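Local coordinates for protein OS-9 homolog (Saccharomyces cerevisiae, PDB 2YMA) that helps select misfolded glycoproteins of the endoplasmic reticulum lumen for degradation, acting as a lectin that works with HRD3 in the HRD1 ubiquitin ligase complex, at residues R34-V39 against L88-D93; S84-A89 against S103-N108; G22-R27 against M38-A43. One frame throughout, in Å; residues are numbered along the deposited sequence.

Overall arrangement
The three contacts lie side by side in one mixed sheet of the Yos9 dimerization domain. Contact 3 pairs G22-R27 with M38-A43. Contact 1 uses the same strand 36-39 on its other edge to reach strand 84-92, and contact 2 carries the sheet on to strand 98-106. Contacts 1 and 3 share M38 and V39, their centres about 8 Å apart, and D35 OD2 makes a salt bridge with R27 NH2. Contacts 1 and 2 share L88 and A89, with centres about 14 Å apart. Contacts 2 and 3 stand about 19 Å apart, on opposite sides of the chain's centre. No ligand site is involved; contact 2 has the most contact with the second subunit.

Contact 1 (R34-V39 against L88-D93); sequences RDKLMV and LAEVVD
K36 and E90 both hold CG anti to their own carbonyl carbon, beside the backbone N (chi1 -82° and -62°), and extended chains beyond CG bring them obliquely across each other on one face of the sheet. The touch is aliphatic to polar: K36 CE lies 3.9 Å from E90 OE1. The ammonium itself goes further, to a salt bridge with D96, so its attraction to E90 is one of nearby charges. The long methylene chain of K36 also crosses V92, where V92 CG1 is 4.1 Å from K36 CD.

Beneath these side chains, strands 36-39 and 88-92 run parallel. L37 is gripped through both its peptide groups: its N donates to E90 O at 3.0 Å, and its O accepts from V92 N at 2.8 Å. V39 N then donates to V92 O, completing the staggered ladder expected of parallel strands. One step before L37's first bond, just ahead of strand 36-39, a water takes the place of a direct bond, bridging D35 O and E90 N.

The face bearing L37, V39 and V91 is apolar. V39 CG2 meets V91 CG1 at 3.5 Å, L37 CB packs on V91 CG2 at 4.2 Å, and F58 of helix 52-67 touches both L37 and V39. Branched valines suit an extended backbone, while leucine extends into the core.

R34 NH2 also approaches E90 OE2, but the placing of NH2 is uncertain; R34 NH1 bonds to N123 O and N126 O. Apolar groups thus pack one face against helix 52-67, while the partly exposed K36 and E90 put opposite charges near each other on the face they share with V92, an attraction that may add modestly to the backbone bonds.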
loop_
_atom_site.group_PDB
_atom_site.type_symbol
_atom_site.label_atom_id
_atom_site.label_comp_id
_atom_site.label_asym_id
_atom_site.label_seq_id
_atom_site.Cartn_x
_atom_site.Cartn_y
_atom_site.Cartn_z
ATOM N N ARG A 34 7.840 8.155 9.331
ATOM C CA ARG A 34 7.116 6.897 9.482
ATOM C C ARG A 34 7.829 5.813 10.263
ATOM O O ARG A 34 9.052 5.786 10.357
ATOM C CB ARG A 34 6.630 6.358 8.139
ATOM C CG ARG A 34 7.665 6.327 7.090
ATOM C CD ARG A 34 7.122 5.774 5.787
ATOM N NE ARG A 34 8.249 5.366 4.953
ATOM C CZ ARG A 34 8.741 6.098 3.966
ATOM N NH1 ARG A 34 8.177 7.254 3.655
ATOM N NH2 ARG A 34 9.784 5.668 3.277
ATOM N N ASP A 35 7.025 4.924 10.835
ATOM C CA ASP A 35 7.519 3.798 11.595
ATOM C C ASP A 35 8.226 2.829 10.642
ATOM O O ASP A 35 7.847 2.720 9.485
ATOM C CB ASP A 35 6.349 3.122 12.328
ATOM C CG ASP A 35 5.617 4.076 13.304
ATOM O OD1 ASP A 35 6.285 4.826 14.054
ATOM O OD2 ASP A 35 4.367 4.066 13.338
ATOM N N LYS A 36 9.280 2.172 11.132
ATOM C CA LYS A 36 10.020 1.145 10.404
ATOM C C LYS A 36 10.012 -0.116 11.247
ATOM O O LYS A 36 9.664 -0.074 12.428
ATOM C CB LYS A 36 11.499 1.512 10.280
ATOM C CG LYS A 36 11.900 2.457 9.199
ATOM C CD LYS A 36 13.429 2.494 9.167
ATOM C CE LYS A 36 13.950 3.368 8.049
ATOM N NZ LYS A 36 15.431 3.435 8.079
ATOM N N LEU A 37 10.457 -1.221 10.652
ATOM C CA LEU A 37 10.698 -2.459 11.391
ATOM C C LEU A 37 12.155 -2.888 11.224
ATOM O O LEU A 37 12.741 -2.753 10.141
ATOM C CB LEU A 37 9.791 -3.592 10.897
ATOM C CG LEU A 37 8.287 -3.395 11.080
ATOM C CD1 LEU A 37 7.504 -4.483 10.370
ATOM C CD2 LEU A 37 7.893 -3.262 12.555
ATOM N N MET A 38 12.738 -3.424 12.290
ATOM C CA MET A 38 14.129 -3.866 12.228
ATOM C C MET A 38 14.321 -5.320 12.633
ATOM O O MET A 38 13.946 -5.736 13.739
ATOM C CB MET A 38 15.029 -2.989 13.091
ATOM C CG MET A 38 16.480 -3.433 13.043
ATOM S SD MET A 38 17.543 -2.445 14.109
ATOM C CE MET A 38 16.890 -2.866 15.731
ATOM N N VAL A 39 14.937 -6.080 11.736
ATOM C CA VAL A 39 15.187 -7.492 11.980
ATOM C C VAL A 39 16.599 -7.662 12.508
ATOM O O VAL A 39 17.550 -7.146 11.921
ATOM C CB VAL A 39 14.997 -8.326 10.696
ATOM C CG1 VAL A 39 15.318 -9.787 10.955
ATOM C CG2 VAL A 39 13.566 -8.182 10.202
ATOM N N LEU A 88 1.975 -0.256 5.589
ATOM C CA LEU A 88 3.258 -0.620 4.976
ATOM C C LEU A 88 4.405 -0.080 5.791
ATOM O O LEU A 88 4.314 1.009 6.349
ATOM C CB LEU A 88 3.428 0.016 3.589
ATOM C CG LEU A 88 2.447 0.003 2.436
ATOM C CD1 LEU A 88 1.157 0.711 2.818
ATOM C CD2 LEU A 88 3.133 0.719 1.283
ATOM N N ALA A 89 5.513 -0.806 5.787
ATOM C CA ALA A 89 6.716 -0.357 6.472
ATOM C C ALA A 89 7.954 -0.985 5.853
ATOM O O ALA A 89 7.933 -2.157 5.432
ATOM C CB ALA A 89 6.632 -0.693 7.967
ATOM N N GLU A 90 9.026 -0.198 5.776
ATOM C CA GLU A 90 10.324 -0.732 5.391
ATOM C C GLU A 90 10.805 -1.676 6.480
ATOM O O GLU A 90 10.647 -1.410 7.683
ATOM C CB GLU A 90 11.364 0.379 5.219
ATOM C CG GLU A 90 11.057 1.398 4.140
ATOM C CD GLU A 90 12.204 2.378 3.933
ATOM O OE1 GLU A 90 13.322 2.105 4.427
ATOM O OE2 GLU A 90 11.991 3.418 3.274
ATOM N N VAL A 91 11.384 -2.789 6.056
ATOM C CA VAL A 91 12.084 -3.671 6.970
ATOM C C VAL A 91 13.578 -3.476 6.738
ATOM O O VAL A 91 14.082 -3.700 5.630
ATOM C CB VAL A 91 11.678 -5.136 6.754
ATOM C CG1 VAL A 91 12.540 -6.053 7.587
ATOM C CG2 VAL A 91 10.196 -5.323 7.084
ATOM N N VAL A 92 14.281 -3.011 7.764
ATOM C CA VAL A 92 15.723 -2.811 7.655
ATOM C C VAL A 92 16.456 -3.735 8.617
ATOM O O VAL A 92 15.854 -4.270 9.550
ATOM C CB VAL A 92 16.134 -1.347 7.950
ATOM C CG1 VAL A 92 15.397 -0.382 7.025
ATOM C CG2 VAL A 92 15.880 -1.001 9.424
ATOM N N ASP A 93 17.757 -3.921 8.386
ATOM C CA ASP A 93 18.607 -4.638 9.336
ATOM C C ASP A 93 19.262 -3.690 10.335
ATOM O O ASP A 93 18.945 -2.502 10.386
ATOM C CB ASP A 93 19.685 -5.445 8.617
ATOM C CG ASP A 93 20.651 -4.568 7.845
ATOM O OD1 ASP A 93 20.730 -3.355 8.150
ATOM O OD2 ASP A 93 21.334 -5.094 6.933
HETATM O O HOH W 1 8.694 2.359 6.962
#

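Contact 2 (S84-A89 against S103-N108); sequences SCVWLA and SLNILN
W87 O accepts from L104 N at 2.8 Å, a nearly straight bond (163° at the hydrogen), and W87 N donates back to L104 O. Together they form one hydrogen-bonded pair of the beta hairpin made by strands 84-92 and 98-106. Two residues along, C85 and I106 form the next such pair: C85 N donates to I106 O at 3.0 Å, whereas the return bond from I106 N to C85 O is more bent, 134° at the hydrogen. Between the two rungs sits the non-hydrogen-bonded pair V86 and N105.

One face carries V86, L88, S103 and N105 and turns toward the second subunit of the homodimer. Held anti to the backbone N (chi1 -176°), N105 CG comes to 4.1 Å from V86 CG2, and the amide slants across the valine with N105 OD1 3.8 Å from V86 CG2. Its ND2 donates to OD1 of N105 of the second subunit; an amide suits the place because it can donate and accept at once. Around that polar link, V86, L88 and S103 pack on L130 of the second subunit, so the hairpin contributes directly to the dimer interface.

C85, W87, L104 and I106 lie on the other face, where helix 52-67 covers W87 and L104 through M65. The large apolar side chains of these two suit the buried place under the helix, and F129 meets the indole edge-to-face. The cysteine is small enough to fit beside isoleucine, with SG 3.8 Å from I106 CD1. The indole is met at its edge, near the ring plane: L104 CB stands 4.0 Å from W87 CE3.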
loop_
_atom_site.group_PDB
_atom_site.type_symbol
_atom_site.label_atom_id
_atom_site.label_comp_id
_atom_site.label_asym_id
_atom_site.label_seq_id
_atom_site.Cartn_x
_atom_site.Cartn_y
_atom_site.Cartn_z
ATOM N N SER A 84 -10.027 -2.061 9.578
ATOM C CA SER A 84 -9.322 -2.775 8.510
ATOM C C SER A 84 -8.445 -1.771 7.776
ATOM O O SER A 84 -8.752 -0.580 7.754
ATOM C CB SER A 84 -10.305 -3.430 7.531
ATOM O OG SER A 84 -11.081 -2.452 6.863
ATOM N N CYS A 85 -7.356 -2.231 7.173
ATOM C CA CYS A 85 -6.399 -1.292 6.600
ATOM C C CYS A 85 -5.370 -1.975 5.730
ATOM O O CYS A 85 -5.279 -3.201 5.707
ATOM C CB CYS A 85 -5.660 -0.565 7.723
ATOM S SG CYS A 85 -4.554 -1.667 8.683
ATOM N N VAL A 86 -4.604 -1.159 5.011
ATOM C CA VAL A 86 -3.377 -1.598 4.388
ATOM C C VAL A 86 -2.254 -0.720 4.930
ATOM O O VAL A 86 -2.224 0.500 4.699
ATOM C CB VAL A 86 -3.415 -1.509 2.844
ATOM C CG1 VAL A 86 -2.029 -1.792 2.278
ATOM C CG2 VAL A 86 -4.399 -2.497 2.304
ATOM N N TRP A 87 -1.347 -1.356 5.664
ATOM C CA TRP A 87 -0.292 -0.663 6.393
ATOM C C TRP A 87 1.048 -1.169 5.866
ATOM O O TRP A 87 1.232 -2.379 5.695
ATOM C CB TRP A 87 -0.451 -0.943 7.899
ATOM C CG TRP A 87 0.573 -0.280 8.817
ATOM C CD1 TRP A 87 0.504 0.982 9.365
ATOM C CD2 TRP A 87 1.792 -0.856 9.308
ATOM N NE1 TRP A 87 1.605 1.218 10.157
ATOM C CE2 TRP A 87 2.409 0.111 10.140
ATOM C CE3 TRP A 87 2.423 -2.097 9.127
ATOM C CZ2 TRP A 87 3.630 -0.124 10.784
ATOM C CZ3 TRP A 87 3.637 -2.332 9.775
ATOM C CH2 TRP A 87 4.227 -1.347 10.589
ATOM N N LEU A 88 1.975 -0.256 5.589
ATOM C CA LEU A 88 3.258 -0.620 4.976
ATOM C C LEU A 88 4.405 -0.080 5.791
ATOM O O LEU A 88 4.314 1.009 6.349
ATOM C CB LEU A 88 3.428 0.016 3.589
ATOM C CG LEU A 88 2.447 0.003 2.436
ATOM C CD1 LEU A 88 1.157 0.711 2.818
ATOM C CD2 LEU A 88 3.133 0.719 1.283
ATOM N N ALA A 89 5.513 -0.806 5.787
ATOM C CA ALA A 89 6.716 -0.357 6.472
ATOM C C ALA A 89 7.954 -0.985 5.853
ATOM O O ALA A 89 7.933 -2.157 5.432
ATOM C CB ALA A 89 6.632 -0.693 7.967
ATOM N N SER A 103 3.943 -5.554 3.813
ATOM C CA SER A 103 2.569 -5.150 3.590
ATOM C C SER A 103 1.681 -5.895 4.576
ATOM O O SER A 103 1.678 -7.128 4.605
ATOM C CB SER A 103 2.151 -5.479 2.151
ATOM O OG SER A 103 0.766 -5.251 1.947
ATOM N N LEU A 104 0.923 -5.143 5.373
ATOM C CA LEU A 104 0.003 -5.725 6.353
ATOM C C LEU A 104 -1.421 -5.353 5.986
ATOM O O LEU A 104 -1.786 -4.173 5.975
ATOM C CB LEU A 104 0.315 -5.215 7.773
ATOM C CG LEU A 104 -0.773 -5.544 8.801
ATOM C CD1 LEU A 104 -0.989 -7.066 8.922
ATOM C CD2 LEU A 104 -0.451 -4.922 10.149
ATOM N N ASN A 105 -2.228 -6.362 5.692
ATOM C CA ASN A 105 -3.580 -6.119 5.218
ATOM C C ASN A 105 -4.563 -6.676 6.217
ATOM O O ASN A 105 -4.865 -7.870 6.227
ATOM C CB ASN A 105 -3.806 -6.730 3.821
ATOM C CG ASN A 105 -5.197 -6.418 3.247
ATOM O OD1 ASN A 105 -5.949 -5.586 3.778
ATOM N ND2 ASN A 105 -5.537 -7.088 2.149
ATOM N N ILE A 106 -5.053 -5.799 7.075
ATOM C CA ILE A 106 -5.985 -6.230 8.086
ATOM C C ILE A 106 -7.387 -6.229 7.499
ATOM O O ILE A 106 -7.876 -5.210 7.003
ATOM C CB ILE A 106 -5.886 -5.354 9.313
ATOM C CG1 ILE A 106 -4.473 -5.464 9.883
ATOM C CG2 ILE A 106 -6.950 -5.754 10.322
ATOM C CD1 ILE A 106 -4.246 -4.631 11.111
ATOM N N LEU A 107 -8.020 -7.392 7.546
ATOM C CA LEU A 107 -9.269 -7.605 6.844
ATOM C C LEU A 107 -10.449 -7.414 7.782
ATOM O O LEU A 107 -11.483 -6.873 7.392
ATOM C CB LEU A 107 -9.262 -9.003 6.242
ATOM C CG LEU A 107 -8.034 -9.191 5.348
ATOM C CD1 LEU A 107 -7.706 -10.653 5.164
ATOM C CD2 LEU A 107 -8.238 -8.508 4.011
ATOM N N ASN A 108 -10.259 -7.850 9.024
ATOM C CA ASN A 108 -11.235 -7.704 10.095
ATOM C C ASN A 108 -10.538 -7.989 11.420
ATOM O O ASN A 108 -9.316 -8.150 11.454
ATOM C CB ASN A 108 -12.403 -8.668 9.892
ATOM C CG ASN A 108 -11.944 -10.088 9.592
ATOM O OD1 ASN A 108 -11.136 -10.679 10.326
ATOM N ND2 ASN A 108 -12.447 -10.639 8.495
#

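Contact 3 (G22-R27 against M38-A43); sequences GIYFLR and MVTDNA
The end of the beta hairpin of strands 23-28 and 36-39 farthest from its connecting loop is held where G22 meets T40 and Y24 pairs with M38. G22 O takes two hydrogen bonds from one residue. T40 N comes nearly straight at 2.8 Å (171° at the hydrogen), while T40 OG1, 3.1 Å away, sits above the carbonyl plane. The hydroxyl lies between the backbone N and the carbonyl carbon (chi1 63°), which puts it beside the N-H and lets threonine clasp the carbonyl from two directions. Glycine suits the other partner, for its phi is positive and the direction in which a CB would leave its CA points at D41 CB.

Y24 and M38 form a hydrogen-bonded pair, Y24 N to M38 O and M38 N to Y24 O, the latter at 2.8 Å. Their side chains lie side by side, pointing the same way. The thioether bends at chi3 (65°), bringing M38 CE to 3.9 Å from Y24 CD1, and M38 CB touches L26 CD1 at 3.7 Å. An unbranched, flexible methionine can turn its terminal methyl to the tyrosine. T40 crosses the tyrosine at about a right angle, with its CG2 3.7 Å from Y24 CD1 on the same side of the ring as M38 CE, and OG1 near the ring plane at the edge.

Past the pairing, D41 OD1 accepts from A43 N at 2.9 Å, an Asx turn, while its other oxygen salt-bridges K57 of helix 52-67. The same helix covers I23 and V39 through F58. Y24 and L26, on the opposite face, rest against strand 14-20, the former through F18 and the latter through Y14 and P16.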
loop_
_atom_site.group_PDB
_atom_site.type_symbol
_atom_site.label_atom_id
_atom_site.label_comp_id
_atom_site.label_asym_id
_atom_site.label_seq_id
_atom_site.Cartn_x
_atom_site.Cartn_y
_atom_site.Cartn_z
ATOM N N GLY A 22 13.157 -11.545 17.374
ATOM C CA GLY A 22 14.220 -10.773 16.744
ATOM C C GLY A 22 13.748 -9.600 15.892
ATOM O O GLY A 22 14.465 -9.153 14.994
ATOM N N ILE A 23 12.546 -9.095 16.169
ATOM C CA ILE A 23 11.981 -7.993 15.388
ATOM C C ILE A 23 11.706 -6.784 16.273
ATOM O O ILE A 23 11.180 -6.918 17.380
ATOM C CB ILE A 23 10.679 -8.431 14.670
ATOM C CG1 ILE A 23 10.947 -9.659 13.803
ATOM C CG2 ILE A 23 10.107 -7.301 13.838
ATOM C CD1 ILE A 23 9.708 -10.243 13.151
ATOM N N TYR A 24 12.060 -5.601 15.789
ATOM C CA TYR A 24 11.821 -4.377 16.548
ATOM C C TYR A 24 10.980 -3.356 15.809
ATOM O O TYR A 24 11.185 -3.107 14.617
ATOM C CB TYR A 24 13.139 -3.715 16.917
ATOM C CG TYR A 24 13.893 -4.448 17.980
ATOM C CD1 TYR A 24 14.754 -5.499 17.648
ATOM C CD2 TYR A 24 13.749 -4.099 19.329
ATOM C CE1 TYR A 24 15.460 -6.199 18.635
ATOM C CE2 TYR A 24 14.445 -4.780 20.322
ATOM C CZ TYR A 24 15.305 -5.828 19.970
ATOM O OH TYR A 24 16.004 -6.499 20.953
ATOM N N PHE A 25 10.049 -2.750 16.535
ATOM C CA PHE A 25 9.323 -1.594 16.027
ATOM C C PHE A 25 10.216 -0.361 16.213
ATOM O O PHE A 25 10.640 -0.044 17.332
ATOM C CB PHE A 25 7.993 -1.432 16.790
ATOM C CG PHE A 25 7.050 -0.416 16.192
ATOM C CD1 PHE A 25 6.136 -0.786 15.213
ATOM C CD2 PHE A 25 7.062 0.901 16.624
ATOM C CE1 PHE A 25 5.251 0.145 14.663
ATOM C CE2 PHE A 25 6.183 1.834 16.088
ATOM C CZ PHE A 25 5.278 1.457 15.107
ATOM N N LEU A 26 10.509 0.333 15.124
ATOM C CA LEU A 26 11.300 1.561 15.204
ATOM C C LEU A 26 10.393 2.769 15.111
ATOM O O LEU A 26 9.820 3.063 14.051
ATOM C CB LEU A 26 12.339 1.620 14.080
ATOM C CG LEU A 26 13.402 0.533 14.204
ATOM C CD1 LEU A 26 14.496 0.670 13.148
ATOM C CD2 LEU A 26 13.987 0.612 15.587
ATOM N N ARG A 27 10.250 3.467 16.226
ATOM C CA ARG A 27 9.421 4.650 16.233
ATOM C C ARG A 27 10.267 5.895 16.210
ATOM O O ARG A 27 10.998 6.171 17.154
ATOM C CB ARG A 27 8.522 4.713 17.457
ATOM C CG ARG A 27 7.989 6.125 17.631
ATOM C CD ARG A 27 6.507 6.166 17.885
ATOM N NE ARG A 27 5.699 5.537 16.841
ATOM C CZ ARG A 27 4.484 5.046 17.076
ATOM N NH1 ARG A 27 3.986 5.114 18.313
ATOM N NH2 ARG A 27 3.771 4.487 16.104
ATOM N N MET A 38 12.738 -3.424 12.290
ATOM C CA MET A 38 14.129 -3.866 12.228
ATOM C C MET A 38 14.321 -5.320 12.633
ATOM O O MET A 38 13.946 -5.736 13.739
ATOM C CB MET A 38 15.029 -2.989 13.091
ATOM C CG MET A 38 16.480 -3.433 13.043
ATOM S SD MET A 38 17.543 -2.445 14.109
ATOM C CE MET A 38 16.890 -2.866 15.731
ATOM N N VAL A 39 14.937 -6.080 11.736
ATOM C CA VAL A 39 15.187 -7.492 11.980
ATOM C C VAL A 39 16.599 -7.662 12.508
ATOM O O VAL A 39 17.550 -7.146 11.921
ATOM C CB VAL A 39 14.997 -8.326 10.696
ATOM C CG1 VAL A 39 15.318 -9.787 10.955
ATOM C CG2 VAL A 39 13.566 -8.182 10.202
ATOM N N THR A 40 16.732 -8.361 13.632
ATOM C CA THR A 40 18.040 -8.607 14.246
ATOM C C THR A 40 18.364 -10.100 14.236
ATOM O O THR A 40 19.476 -10.508 14.551
ATOM C CB THR A 40 18.100 -8.069 15.689
ATOM O OG1 THR A 40 17.140 -8.758 16.500
ATOM C CG2 THR A 40 17.774 -6.575 15.712
ATOM N N ASP A 41 17.384 -10.905 13.836
ATOM C CA ASP A 41 17.508 -12.361 13.801
ATOM C C ASP A 41 18.386 -12.824 12.632
ATOM O O ASP A 41 18.108 -12.503 11.478
ATOM C CB ASP A 41 16.104 -12.965 13.677
ATOM C CG ASP A 41 16.075 -14.466 13.899
ATOM O OD1 ASP A 41 17.142 -15.122 13.820
ATOM O OD2 ASP A 41 14.963 -14.988 14.144
ATOM N N ASN A 42 19.436 -13.583 12.931
ATOM C CA ASN A 42 20.329 -14.113 11.895
ATOM C C ASN A 42 19.689 -15.158 10.985
ATOM O O ASN A 42 20.181 -15.427 9.888
ATOM C CB ASN A 42 21.604 -14.687 12.515
ATOM C CG ASN A 42 22.733 -13.685 12.538
ATOM O OD1 ASN A 42 22.753 -12.738 11.748
ATOM N ND2 ASN A 42 23.684 -13.885 13.444
ATOM N N ALA A 43 18.592 -15.747 11.446
ATOM C CA ALA A 43 17.860 -16.720 10.651
ATOM C C ALA A 43 16.910 -16.031 9.669
ATOM O O ALA A 43 16.177 -16.695 8.934
ATOM C CB ALA A 43 17.104 -17.681 11.557
#